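Local coordinates for tail spike protein (Acinetobacter phage vB_AbaP_AS12, PDB 6EU4) that probably recognises and cleaves the capsular polysaccharide of its Acinetobacter baumannii host as a trimeric tailspike, at residues A[431-435]-A[436-440]; A[107-110]-A[111-115]; A[248-251]-A[252-256]. All coordinates share one frame; numbering follows the deposited sequence.

Interaction 1. Residues A[431-435]-A[436-440]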
loop_
_atom_site.group_PDB
_atom_site.type_symbol
_atom_site.label_atom_id
_atom_site.label_comp_id
_atom_site.label_asym_id
_atom_site.label_seq_id
_atom_site.Cartn_x
_atom_site.Cartn_y
_atom_site.Cartn_z
ATOM N N GLY A 431 20.845 6.623 19.701
ATOM C CA GLY A 431 21.851 7.678 19.730
ATOM C C GLY A 431 22.910 7.526 18.659
ATOM O O GLY A 431 23.003 6.506 17.963
ATOM N N ILE A 432 23.715 8.580 18.554
ATOM C CA ILE A 432 24.859 8.600 17.655
ATOM C C ILE A 432 25.885 7.588 18.123
ATOM O O ILE A 432 26.175 7.487 19.322
ATOM C CB ILE A 432 25.463 10.011 17.618
ATOM C CG1 ILE A 432 24.458 10.980 17.001
ATOM C CG2 ILE A 432 26.771 10.016 16.833
ATOM C CD1 ILE A 432 24.819 12.428 17.188
ATOM N N SER A 433 26.471 6.854 17.181
ATOM C CA SER A 433 27.455 5.842 17.526
ATOM C C SER A 433 28.557 5.776 16.483
ATOM O O SER A 433 28.283 5.833 15.281
ATOM C CB SER A 433 26.801 4.461 17.619
ATOM O OG SER A 433 27.765 3.462 17.920
ATOM N N SER A 434 29.797 5.620 16.950
ATOM C CA SER A 434 30.922 5.320 16.075
ATOM C C SER A 434 31.232 3.829 16.046
ATOM O O SER A 434 32.240 3.429 15.459
ATOM C CB SER A 434 32.175 6.094 16.517
ATOM O OG SER A 434 32.558 5.676 17.809
ATOM N N LEU A 435 30.404 3.002 16.673
ATOM C CA LEU A 435 30.657 1.573 16.710
ATOM C C LEU A 435 30.005 0.861 15.523
ATOM O O LEU A 435 29.127 1.401 14.839
ATOM C CB LEU A 435 30.134 0.981 18.025
ATOM C CG LEU A 435 30.606 1.626 19.333
ATOM C CD1 LEU A 435 29.985 0.909 20.529
ATOM C CD2 LEU A 435 32.119 1.626 19.441
ATOM N N THR A 436 30.425 -0.400 15.305
ATOM C CA THR A 436 29.749 -1.291 14.360
ATOM C C THR A 436 29.413 -2.627 15.016
ATOM O O THR A 436 29.163 -3.612 14.314
ATOM C CB THR A 436 30.567 -1.530 13.085
ATOM O OG1 THR A 436 31.856 -2.080 13.410
ATOM C CG2 THR A 436 30.734 -0.223 12.292
ATOM N N ALA A 437 29.405 -2.674 16.344
ATOM C CA ALA A 437 29.019 -3.857 17.099
ATOM C C ALA A 437 28.264 -3.388 18.327
ATOM O O ALA A 437 28.748 -2.516 19.058
ATOM C CB ALA A 437 30.240 -4.691 17.509
ATOM N N PHE A 438 27.089 -3.965 18.551
ATOM C CA PHE A 438 26.135 -3.455 19.516
ATOM C C PHE A 438 25.764 -4.513 20.544
ATOM O O PHE A 438 25.898 -5.720 20.311
ATOM C CB PHE A 438 24.911 -2.937 18.766
ATOM C CG PHE A 438 25.302 -2.057 17.606
ATOM C CD1 PHE A 438 25.783 -0.783 17.843
ATOM C CD2 PHE A 438 25.276 -2.528 16.305
ATOM C CE1 PHE A 438 26.228 0.017 16.791
ATOM C CE2 PHE A 438 25.695 -1.713 15.250
ATOM C CZ PHE A 438 26.176 -0.463 15.502
ATOM N N THR A 439 25.307 -4.033 21.709
ATOM C CA THR A 439 24.948 -4.922 22.809
ATOM C C THR A 439 23.596 -4.593 23.423
ATOM O O THR A 439 23.247 -5.158 24.470
ATOM C CB THR A 439 26.033 -4.871 23.894
ATOM O OG1 THR A 439 26.125 -3.538 24.406
ATOM C CG2 THR A 439 27.394 -5.275 23.331
ATOM N N LYS A 440 22.833 -3.696 22.812
ATOM C CA LYS A 440 21.474 -3.409 23.236
ATOM C C LYS A 440 20.579 -3.273 22.015
ATOM O O LYS A 440 21.037 -2.936 20.923
ATOM C CB LYS A 440 21.410 -2.122 24.073
ATOM C CG LYS A 440 22.188 -2.199 25.380
ATOM C CD LYS A 440 22.001 -0.926 26.180
ATOM C CE LYS A 440 22.535 -1.067 27.601
ATOM N NZ LYS A 440 23.947 -1.445 27.601
#
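A serine hydroxyl is set against the rim of a phenylalanine ring: OG of Ser-433 lies near the ring plane of Phe-438, 3.9 Å from CE1, while the same oxygen is held from within its own turn. The backbone N of Leu-435 donates to OG of Ser-433 over 3.0 Å, with an N-H...O angle of 160°, an ST turn that bends the chain as it leaves strand 430-432. The chi1 of Ser-433, 178°, places OG inside the bend, within range of both N of Leu-435 and the ring edge. Leu-435 supplies the second approach to the ring. Its carbonyl O comes obliquely to within 3.6 Å of CZ of Phe-438, and its CB stands 4.2 Å from CE1 of Phe-438, an apolar touch made by the root of the side chain. Farther out, CD1 of Leu-435 passes 3.9 Å from the carbonyl O of Ala-437. Thr-436 turns CG2 back over the preceding peptide, 3.4 Å from O of Leu-435, whereas its OG1 is hydrogen-bonded with OG of Ser-364. The ring of Phe-438 is buried although most of the bend around it lies at the surface; it stacks on Tyr-444, and its backbone N is bound to OD1 of Asn-370. The bend leads from strand 430-432 toward strand 443-445, its parallel neighbour, with Thr-436 and Phe-438 also touching Tyr-408 and Ala-405 of strand 405-409.

Interaction 2. Residues A[107-110]-A[111-115]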
loop_
_atom_site.group_PDB
_atom_site.type_symbol
_atom_site.label_atom_id
_atom_site.label_comp_id
_atom_site.label_asym_id
_atom_site.label_seq_id
_atom_site.Cartn_x
_atom_site.Cartn_y
_atom_site.Cartn_z
ATOM N N ILE A 107 12.923 -35.009 -23.587
ATOM C CA ILE A 107 12.850 -34.680 -25.010
ATOM C C ILE A 107 11.401 -34.366 -25.370
ATOM O O ILE A 107 11.148 -33.325 -25.990
ATOM C CB ILE A 107 13.461 -35.805 -25.858
ATOM C CG1 ILE A 107 14.985 -35.797 -25.653
ATOM C CG2 ILE A 107 13.107 -35.645 -27.341
ATOM C CD1 ILE A 107 15.716 -37.029 -26.217
ATOM N N PRO A 108 10.423 -35.207 -25.005
ATOM C CA PRO A 108 9.021 -34.841 -25.281
ATOM C C PRO A 108 8.609 -33.519 -24.667
ATOM O O PRO A 108 7.887 -32.746 -25.317
ATOM C CB PRO A 108 8.219 -36.001 -24.669
ATOM C CG PRO A 108 9.140 -37.106 -24.559
ATOM C CD PRO A 108 10.534 -36.577 -24.473
ATOM N N ILE A 109 8.998 -33.254 -23.414
ATOM C CA ILE A 109 8.643 -31.977 -22.790
ATOM C C ILE A 109 9.192 -30.839 -23.626
ATOM O O ILE A 109 8.499 -29.857 -23.918
ATOM C CB ILE A 109 9.180 -31.895 -21.351
ATOM C CG1 ILE A 109 8.422 -32.833 -20.402
ATOM C CG2 ILE A 109 9.104 -30.441 -20.804
ATOM C CD1 ILE A 109 9.209 -33.136 -19.160
ATOM N N GLN A 110 10.460 -30.951 -24.008
ATOM C CA GLN A 110 11.086 -29.860 -24.736
ATOM C C GLN A 110 10.362 -29.595 -26.048
ATOM O O GLN A 110 10.145 -28.433 -26.421
ATOM C CB GLN A 110 12.564 -30.178 -24.977
ATOM C CG GLN A 110 13.350 -28.987 -25.477
ATOM C CD GLN A 110 13.275 -27.825 -24.507
ATOM O OE1 GLN A 110 13.879 -27.860 -23.428
ATOM N NE2 GLN A 110 12.480 -26.818 -24.854
ATOM N N LYS A 111 9.964 -30.661 -26.752
ATOM C CA LYS A 111 9.246 -30.489 -28.013
ATOM C C LYS A 111 7.953 -29.703 -27.827
ATOM O O LYS A 111 7.634 -28.834 -28.648
ATOM C CB LYS A 111 8.950 -31.850 -28.639
ATOM C CG LYS A 111 10.177 -32.513 -29.253
ATOM C CD LYS A 111 9.869 -33.897 -29.728
ATOM C CE LYS A 111 11.112 -34.535 -30.327
ATOM N NZ LYS A 111 10.872 -35.935 -30.736
ATOM N N VAL A 112 7.185 -29.991 -26.772
ATOM C CA VAL A 112 5.908 -29.285 -26.665
ATOM C C VAL A 112 6.130 -27.854 -26.181
ATOM O O VAL A 112 5.375 -26.955 -26.557
ATOM C CB VAL A 112 4.881 -30.021 -25.777
ATOM C CG1 VAL A 112 4.577 -31.414 -26.341
ATOM C CG2 VAL A 112 5.317 -30.097 -24.339
ATOM N N LEU A 113 7.176 -27.605 -25.388
ATOM C CA LEU A 113 7.416 -26.248 -24.901
ATOM C C LEU A 113 7.759 -25.270 -26.018
ATOM O O LEU A 113 7.535 -24.063 -25.859
ATOM C CB LEU A 113 8.538 -26.240 -23.861
ATOM C CG LEU A 113 8.199 -26.926 -22.543
ATOM C CD1 LEU A 113 9.341 -26.774 -21.559
ATOM C CD2 LEU A 113 6.904 -26.391 -21.943
ATOM N N ILE A 114 8.294 -25.743 -27.134
ATOM C CA ILE A 114 8.631 -24.850 -28.243
ATOM C C ILE A 114 7.711 -25.060 -29.443
ATOM O O ILE A 114 8.022 -24.611 -30.540
ATOM C CB ILE A 114 10.108 -24.983 -28.644
ATOM C CG1 ILE A 114 10.417 -26.404 -29.132
ATOM C CG2 ILE A 114 10.967 -24.592 -27.475
ATOM C CD1 ILE A 114 11.811 -26.549 -29.751
ATOM N N SER A 115 6.567 -25.716 -29.244
ATOM C CA SER A 115 5.646 -26.037 -30.335
ATOM C C SER A 115 4.748 -24.867 -30.726
ATOM O O SER A 115 4.125 -24.905 -31.793
ATOM C CB SER A 115 4.736 -27.193 -29.927
ATOM O OG SER A 115 3.891 -26.770 -28.867
#
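Gln-110 and Ile-114 meet one turn apart at the C-terminal end of helix 106-113, and the glutamine can be followed outward. Its CB lies 3.2 Å from the backbone N of Lys-111, and CG, anti to the glutamine's own N (chi1 -168°), is still 4.0 Å from that same N of Lys-111. The chain then bends at chi2, 58°, which carries the amide toward the end of the helix: NE2 of Gln-110 reaches CG2 of Ile-114 at 3.8 Å and CB of Leu-113 at 4.1 Å, while OE1 accepts from the backbone N of Tyr-132. Elsewhere, Ile-109 and Leu-113 run side by side, CG2 to CD1 3.8 Å apart, and both rest on Val-131. Extended Lys-111 follows Ile-107, its CE 3.8 Å from the isoleucine CG2, and takes its NZ to the carbonyl O of Asp-72. Three i to i+4 backbone bonds give way to a weak fourth, Ile-114 N to Gln-110 O; beyond it, both N and OG of Ser-115 donate to O of Val-112. The chemistry is therefore divided: an apolar ridge packs on strand 131-133, while amide and ammonium groups tie the short helix to backbone atoms outside it.

Interaction 3. Residues A[248-251]-A[252-256]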
loop_
_atom_site.group_PDB
_atom_site.type_symbol
_atom_site.label_atom_id
_atom_site.label_comp_id
_atom_site.label_asym_id
_atom_site.label_seq_id
_atom_site.Cartn_x
_atom_site.Cartn_y
_atom_site.Cartn_z
ATOM N N ALA A 248 9.203 -20.390 -3.345
ATOM C CA ALA A 248 10.567 -20.820 -3.620
ATOM C C ALA A 248 11.162 -21.373 -2.329
ATOM O O ALA A 248 11.510 -20.619 -1.410
ATOM C CB ALA A 248 11.402 -19.676 -4.184
ATOM N N SER A 249 11.256 -22.697 -2.275
ATOM C CA SER A 249 11.865 -23.399 -1.157
ATOM C C SER A 249 13.259 -23.832 -1.593
ATOM O O SER A 249 13.405 -24.588 -2.554
ATOM C CB SER A 249 11.006 -24.589 -0.734
ATOM O OG SER A 249 9.687 -24.168 -0.390
ATOM N N ALA A 250 14.275 -23.321 -0.909
ATOM C CA ALA A 250 15.654 -23.509 -1.328
ATOM C C ALA A 250 16.549 -23.640 -0.109
ATOM O O ALA A 250 16.250 -23.087 0.947
ATOM C CB ALA A 250 16.142 -22.328 -2.162
ATOM N N SER A 251 17.668 -24.353 -0.262
ATOM C CA SER A 251 18.593 -24.480 0.857
ATOM C C SER A 251 19.494 -23.263 1.029
ATOM O O SER A 251 19.948 -23.018 2.143
ATOM C CB SER A 251 19.452 -25.742 0.715
ATOM O OG SER A 251 20.330 -25.624 -0.399
ATOM N N SER A 252 19.752 -22.474 -0.020
ATOM C CA SER A 252 20.635 -21.313 0.095
ATOM C C SER A 252 19.905 -19.987 -0.110
ATOM O O SER A 252 19.854 -19.161 0.814
ATOM C CB SER A 252 21.803 -21.456 -0.891
ATOM O OG SER A 252 22.682 -20.346 -0.787
ATOM N N ARG A 253 19.342 -19.740 -1.295
ATOM C CA ARG A 253 18.623 -18.488 -1.564
ATOM C C ARG A 253 17.317 -18.802 -2.284
ATOM O O ARG A 253 17.323 -19.499 -3.301
ATOM C CB ARG A 253 19.464 -17.510 -2.398
ATOM C CG ARG A 253 20.745 -17.042 -1.713
ATOM C CD ARG A 253 21.500 -16.016 -2.553
ATOM N NE ARG A 253 22.205 -16.655 -3.651
ATOM C CZ ARG A 253 22.680 -16.017 -4.719
ATOM N NH1 ARG A 253 22.542 -14.707 -4.845
ATOM N NH2 ARG A 253 23.309 -16.698 -5.678
ATOM N N SER A 254 16.197 -18.305 -1.749
ATOM C CA SER A 254 14.892 -18.605 -2.334
ATOM C C SER A 254 14.661 -17.815 -3.618
ATOM O O SER A 254 14.458 -18.402 -4.682
ATOM C CB SER A 254 13.779 -18.345 -1.324
ATOM O OG SER A 254 13.894 -19.241 -0.227
ATOM N N PHE A 255 14.705 -16.484 -3.536
ATOM C CA PHE A 255 14.456 -15.600 -4.673
ATOM C C PHE A 255 15.698 -14.736 -4.907
ATOM O O PHE A 255 16.187 -14.089 -3.973
ATOM C CB PHE A 255 13.269 -14.671 -4.399
ATOM C CG PHE A 255 11.928 -15.355 -4.310
ATOM C CD1 PHE A 255 11.166 -15.563 -5.443
ATOM C CD2 PHE A 255 11.405 -15.723 -3.081
ATOM C CE1 PHE A 255 9.901 -16.154 -5.350
ATOM C CE2 PHE A 255 10.157 -16.322 -2.987
ATOM C CZ PHE A 255 9.403 -16.534 -4.113
ATOM N N ILE A 256 16.210 -14.732 -6.134
ATOM C CA ILE A 256 17.378 -13.942 -6.516
ATOM C C ILE A 256 17.001 -13.131 -7.747
ATOM O O ILE A 256 16.671 -13.711 -8.790
ATOM C CB ILE A 256 18.604 -14.820 -6.846
ATOM C CG1 ILE A 256 18.961 -15.756 -5.687
ATOM C CG2 ILE A 256 19.780 -13.951 -7.269
ATOM C CD1 ILE A 256 19.790 -16.936 -6.188
#
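One face of the Phe-255 ring carries the methyl group of Ala-248, a CH-pi contact in which CB stands 3.8 Å from the ring centroid and 15° off its normal. The methyl is displaced toward the rim, so that CZ of Phe-255 is its nearest ring atom at 3.7 Å; the ring also stacks with Trp-286. A second flat group, the guanidinium of Arg-253, has CD1 of Ile-256 over its centre, 3.3 Å above the plane, and its nitrogens are drawn to two acids beyond the bend: NH1 pairs with Asp-287 and NH2 with Glu-231. Held at two different nitrogens, the group should be fixed in its rotation. The chain reverses at Ser-251 and Ser-252, the directions of 248-251 and 252-255 being 164° apart. Ser-254 bridges the bend. With chi1 at -65°, its OG stands beside its own backbone N, across from the carbonyl O of Ala-248, to which it donates over 3.0 Å. The hydroxyl arrives above the carbonyl plane. CB of Ser-254 packs 3.9 Å from CB of Ala-248, and the methyl of Ala-250 fills the next place inside the bend, 3.3 Å from the carbonyl O of Arg-253. Small residues on the inner side thus let the two arms close together, and the hydroxyl of Ser-254 adds a bond across them. Strands 241-250 and 253-257 each pair in parallel with strands before and after them in the chain. A tight corner lined by small side chains, with an aromatic stack from strand 253-257 to its parallel neighbour 284-304, fits a coil of a right-handed parallel beta-helix, the fold of many phage tailspikes.

From the N terminus, the chain meets interaction 2 first, then interaction 3, then interaction 1; they lie in series, none nested in or crossing another. Interaction 2 finishes helix 106-113, between strands 88-89 and 118-121, where the run of parallel strands begins. Interaction 3 closes the corner between strands 241-250 and 253-257, its centre about 27 Å from that of interaction 2. Interaction 1 closes the bend leading from strand 430-432 toward strand 443-445, late in the same run, with centres about 32 Å from interaction 3 and 57 Å from interaction 2. Interactions 1 and 2 lie on opposite sides of the chain's centre, and no two of the three touch.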